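Flavodoxin (Lactobacillus reuteri, PDB 5VEG) is a microcompartment-associated flavodoxin that binds flavin mononucleotide and probably donates low-potential electrons to redox enzymes. Local coordinates at residues 143-155 / 164-176. Residues are numbered along the deposited sequence; the frame is centred on the assembly and turned at random.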
loop_
_atom_site.group_PDB
_atom_site.type_symbol
_atom_site.label_atom_id
_atom_site.label_comp_id
_atom_site.label_asym_id
_atom_site.label_seq_id
_atom_site.Cartn_x
_atom_site.Cartn_y
_atom_site.Cartn_z
ATOM N N GLY A 143 3.474 -11.299 9.529
ATOM C CA GLY A 143 4.448 -12.231 9.009
ATOM C C GLY A 143 4.759 -12.097 7.540
ATOM O O GLY A 143 5.518 -12.920 7.014
ATOM N N ALA A 144 4.219 -11.083 6.859
ATOM C CA ALA A 144 4.535 -10.891 5.448
ATOM C C ALA A 144 5.960 -10.380 5.289
ATOM O O ALA A 144 6.575 -9.860 6.224
ATOM C CB ALA A 144 3.559 -9.913 4.785
ATOM N N THR A 145 6.481 -10.540 4.077
ATOM C CA THR A 145 7.850 -10.172 3.732
ATOM C C THR A 145 7.822 -8.863 2.957
ATOM O O THR A 145 7.146 -8.766 1.931
ATOM C CB THR A 145 8.496 -11.270 2.887
ATOM O OG1 THR A 145 8.578 -12.473 3.663
ATOM C CG2 THR A 145 9.877 -10.858 2.417
ATOM N N SER A 146 8.546 -7.863 3.444
ATOM C CA SER A 146 8.610 -6.600 2.722
ATOM C C SER A 146 9.302 -6.813 1.384
ATOM O O SER A 146 10.405 -7.363 1.319
ATOM C CB SER A 146 9.349 -5.547 3.554
ATOM O OG SER A 146 9.548 -4.363 2.797
ATOM N N GLY A 147 8.638 -6.397 0.315
ATOM C CA GLY A 147 9.210 -6.500 -1.010
ATOM C C GLY A 147 9.857 -5.213 -1.491
ATOM O O GLY A 147 10.510 -5.212 -2.537
ATOM N N ALA A 148 9.709 -4.122 -0.742
ATOM C CA ALA A 148 10.258 -2.835 -1.173
ATOM C C ALA A 148 10.167 -1.820 -0.038
ATOM O O ALA A 148 9.281 -1.899 0.814
ATOM C CB ALA A 148 9.531 -2.295 -2.411
ATOM N N GLU A 149 11.108 -0.877 -0.033
ATOM C CA GLU A 149 11.070 0.212 0.937
ATOM C C GLU A 149 9.778 1.001 0.788
ATOM O O GLU A 149 9.375 1.330 -0.333
ATOM C CB GLU A 149 12.276 1.129 0.731
ATOM C CG GLU A 149 12.262 2.411 1.535
ATOM C CD GLU A 149 13.453 3.288 1.219
ATOM O OE1 GLU A 149 13.262 4.521 1.048
ATOM O OE2 GLU A 149 14.578 2.728 1.135
ATOM N N LYS A 150 9.139 1.314 1.920
ATOM C CA LYS A 150 7.888 2.059 1.901
ATOM C C LYS A 150 8.080 3.404 1.202
ATOM O O LYS A 150 9.159 4.006 1.252
ATOM C CB LYS A 150 7.356 2.256 3.330
ATOM C CG LYS A 150 8.198 3.158 4.206
ATOM C CD LYS A 150 7.696 3.181 5.643
ATOM C CE LYS A 150 8.433 2.183 6.522
ATOM N NZ LYS A 150 8.252 2.565 7.945
ATOM N N VAL A 151 7.030 3.873 0.523
ATOM C CA VAL A 151 7.125 5.090 -0.282
ATOM C C VAL A 151 6.196 6.152 0.304
ATOM O O VAL A 151 4.979 5.949 0.401
ATOM C CB VAL A 151 6.817 4.833 -1.764
ATOM C CG1 VAL A 151 6.847 6.134 -2.538
ATOM C CG2 VAL A 151 7.841 3.867 -2.350
ATOM N N LYS A 152 6.769 7.299 0.651
ATOM C CA LYS A 152 6.059 8.400 1.291
ATOM C C LYS A 152 6.064 9.587 0.338
ATOM O O LYS A 152 7.119 10.164 0.057
ATOM C CB LYS A 152 6.705 8.763 2.624
ATOM C CG LYS A 152 6.448 7.754 3.734
ATOM C CD LYS A 152 6.886 8.357 5.064
ATOM C CE LYS A 152 6.387 7.559 6.252
ATOM N NZ LYS A 152 6.568 8.336 7.517
ATOM N N ILE A 153 4.891 9.950 -0.152
ATOM C CA ILE A 153 4.755 10.972 -1.178
ATOM C C ILE A 153 4.155 12.224 -0.553
ATOM O O ILE A 153 3.287 12.142 0.328
ATOM C CB ILE A 153 3.897 10.440 -2.341
ATOM C CG1 ILE A 153 4.719 9.423 -3.140
ATOM C CG2 ILE A 153 3.399 11.578 -3.238
ATOM C CD1 ILE A 153 3.881 8.375 -3.843
ATOM N N ASP A 154 4.630 13.384 -1.002
ATOM C CA ASP A 154 4.079 14.667 -0.567
ATOM C C ASP A 154 3.007 15.104 -1.564
ATOM O O ASP A 154 3.323 15.500 -2.693
ATOM C CB ASP A 154 5.191 15.707 -0.437
ATOM C CG ASP A 154 4.685 17.048 0.090
ATOM O OD1 ASP A 154 4.064 17.096 1.169
ATOM O OD2 ASP A 154 4.917 18.068 -0.577
ATOM N N LEU A 155 1.744 15.016 -1.150
ATOM C CA LEU A 155 0.590 15.525 -1.904
ATOM C C LEU A 155 0.498 14.758 -3.218
ATOM O O LEU A 155 0.458 13.512 -3.201
ATOM C CB LEU A 155 0.703 17.054 -2.048
ATOM C CG LEU A 155 0.644 17.908 -0.786
ATOM C CD1 LEU A 155 0.535 19.387 -1.165
ATOM C CD2 LEU A 155 -0.511 17.503 0.126
ATOM N N ARG A 164 9.904 6.500 -8.217
ATOM C CA ARG A 164 10.004 5.761 -6.957
ATOM C C ARG A 164 8.943 4.666 -6.859
ATOM O O ARG A 164 9.229 3.568 -6.371
ATOM C CB ARG A 164 9.896 6.716 -5.768
ATOM C CG ARG A 164 11.046 7.699 -5.704
ATOM C CD ARG A 164 11.409 8.055 -4.290
ATOM N NE ARG A 164 12.638 8.851 -4.218
ATOM C CZ ARG A 164 13.854 8.361 -3.978
ATOM N NH1 ARG A 164 14.030 7.057 -3.767
ATOM N NH2 ARG A 164 14.905 9.185 -3.924
ATOM N N LEU A 165 7.716 4.942 -7.313
ATOM C CA LEU A 165 6.679 3.913 -7.303
ATOM C C LEU A 165 6.956 2.803 -8.317
ATOM O O LEU A 165 6.482 1.677 -8.139
ATOM C CB LEU A 165 5.309 4.539 -7.562
ATOM C CG LEU A 165 4.774 5.430 -6.425
ATOM C CD1 LEU A 165 3.521 6.170 -6.880
ATOM C CD2 LEU A 165 4.497 4.633 -5.148
ATOM N N ASN A 166 7.726 3.085 -9.364
ATOM C CA ASN A 166 8.120 2.023 -10.283
ATOM C C ASN A 166 9.166 1.110 -9.663
ATOM O O ASN A 166 9.085 -0.114 -9.801
ATOM C CB ASN A 166 8.647 2.625 -11.583
ATOM C CG ASN A 166 7.579 2.749 -12.627
ATOM O OD1 ASN A 166 6.920 3.786 -12.738
ATOM N ND2 ASN A 166 7.384 1.682 -13.402
ATOM N N LYS A 167 10.177 1.680 -9.001
ATOM C CA LYS A 167 11.137 0.839 -8.290
ATOM C C LYS A 167 10.449 0.031 -7.196
ATOM O O LYS A 167 10.760 -1.152 -6.996
ATOM C CB LYS A 167 12.261 1.699 -7.710
ATOM C CG LYS A 167 13.142 2.332 -8.793
ATOM C CD LYS A 167 14.050 3.444 -8.255
ATOM C CE LYS A 167 15.129 3.827 -9.278
ATOM N NZ LYS A 167 15.929 5.016 -8.868
ATOM N N PHE A 168 9.534 0.670 -6.460
ATOM C CA PHE A 168 8.657 -0.018 -5.517
ATOM C C PHE A 168 8.043 -1.266 -6.152
ATOM O O PHE A 168 8.228 -2.380 -5.653
ATOM C CB PHE A 168 7.595 0.982 -5.056
ATOM C CG PHE A 168 6.574 0.450 -4.084
ATOM C CD1 PHE A 168 6.883 0.288 -2.737
ATOM C CD2 PHE A 168 5.272 0.229 -4.502
ATOM C CE1 PHE A 168 5.932 -0.148 -1.841
ATOM C CE2 PHE A 168 4.292 -0.210 -3.608
ATOM C CZ PHE A 168 4.618 -0.391 -2.274
ATOM N N ALA A 169 7.359 -1.102 -7.292
ATOM C CA ALA A 169 6.739 -2.243 -7.972
ATOM C C ALA A 169 7.767 -3.281 -8.413
ATOM O O ALA A 169 7.533 -4.489 -8.279
ATOM C CB ALA A 169 5.938 -1.764 -9.180
ATOM N N GLU A 170 8.898 -2.832 -8.977
ATOM C CA GLU A 170 9.951 -3.759 -9.375
ATOM C C GLU A 170 10.450 -4.566 -8.185
ATOM O O GLU A 170 10.697 -5.774 -8.302
ATOM C CB GLU A 170 11.113 -2.993 -10.017
ATOM C CG GLU A 170 10.768 -2.265 -11.312
ATOM C CD GLU A 170 11.885 -1.335 -11.764
ATOM O OE1 GLU A 170 11.592 -0.298 -12.402
ATOM O OE2 GLU A 170 13.060 -1.645 -11.465
ATOM N N GLY A 171 10.606 -3.912 -7.030
ATOM C CA GLY A 171 11.041 -4.613 -5.835
ATOM C C GLY A 171 10.069 -5.699 -5.404
ATOM O O GLY A 171 10.482 -6.801 -5.029
ATOM N N LEU A 172 8.769 -5.400 -5.441
ATOM C CA LEU A 172 7.769 -6.384 -5.043
ATOM C C LEU A 172 7.832 -7.609 -5.948
ATOM O O LEU A 172 7.834 -8.748 -5.470
ATOM C CB LEU A 172 6.368 -5.768 -5.083
ATOM C CG LEU A 172 6.083 -4.487 -4.280
ATOM C CD1 LEU A 172 4.718 -3.923 -4.657
ATOM C CD2 LEU A 172 6.174 -4.754 -2.784
ATOM N N VAL A 173 7.897 -7.382 -7.262
ATOM C CA VAL A 173 7.915 -8.485 -8.222
ATOM C C VAL A 173 9.155 -9.345 -8.019
ATOM O O VAL A 173 9.067 -10.570 -7.887
ATOM C CB VAL A 173 7.832 -7.946 -9.662
ATOM C CG1 VAL A 173 7.923 -9.096 -10.673
ATOM C CG2 VAL A 173 6.548 -7.186 -9.862
ATOM N N LYS A 174 10.333 -8.721 -7.977
ATOM C CA LYS A 174 11.541 -9.516 -7.785
ATOM C C LYS A 174 11.492 -10.285 -6.468
ATOM O O LYS A 174 11.831 -11.478 -6.423
ATOM C CB LYS A 174 12.784 -8.630 -7.869
ATOM C CG LYS A 174 13.175 -8.229 -9.311
ATOM C CD LYS A 174 12.536 -9.135 -10.396
ATOM C CE LYS A 174 13.351 -10.398 -10.711
ATOM N NZ LYS A 174 12.496 -11.461 -11.328
ATOM N N THR A 175 11.014 -9.640 -5.397
ATOM C CA THR A 175 10.899 -10.324 -4.112
ATOM C C THR A 175 9.925 -11.492 -4.196
ATOM O O THR A 175 10.202 -12.579 -3.676
ATOM C CB THR A 175 10.462 -9.327 -3.027
ATOM O OG1 THR A 175 11.424 -8.275 -2.935
ATOM C CG2 THR A 175 10.358 -9.989 -1.670
ATOM N N ALA A 176 8.776 -11.292 -4.851
ATOM C CA ALA A 176 7.773 -12.346 -4.932
ATOM C C ALA A 176 8.141 -13.435 -5.928
ATOM O O ALA A 176 7.642 -14.554 -5.805
ATOM C CB ALA A 176 6.412 -11.764 -5.307
#
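In this flavodoxin fold, the edge strand 145-154 of the parallel sheet packs against the C-terminal helix that follows it, where Ala148, Val151, Ile153, Leu165, Phe168 and Leu172 form the apolar part. Segments 151-154 and 164-176 run nearly antiparallel, at 163°. Beta-branched Val151 sets one methyl on each neighbour: CG1, trans to N (chi1 177°), lies 3.8 Å from Leu165 CD2, and CG2 meets Phe168 CD1. Ile153 crosses Leu165 at about a right angle, its long branch reaching CD1 to Leu165 CD1. Glu149 O meets the Phe168 ring at its edge, 3.6 Å from CD1. Where the strand is interrupted, small residues permit close backbone approach: Ala148 CB rests 3.7 Å from Phe168 CD1, Gly147 CA is 4.3 Å from Leu172 CA, and a CB on Gly171 would clash with Gly147 O. Thr175 OG1 bonds back to Gly171 O at 2.7 Å, while its CG2 packs on Gly147 CA and, at 4.2 Å, Thr145 CG2. A serine in its place lacks CG2 and would probably open a gap beside Gly147 and leave the Thr145 methyl without its partner. Beyond, the strand leads to Leu155, which touches the FMN; Phe168 and Leu172 reach Val82 of strand 80-85, Ile153 touches Val47 of helix 43-56, and strand 113-120 pairs with the edge strand.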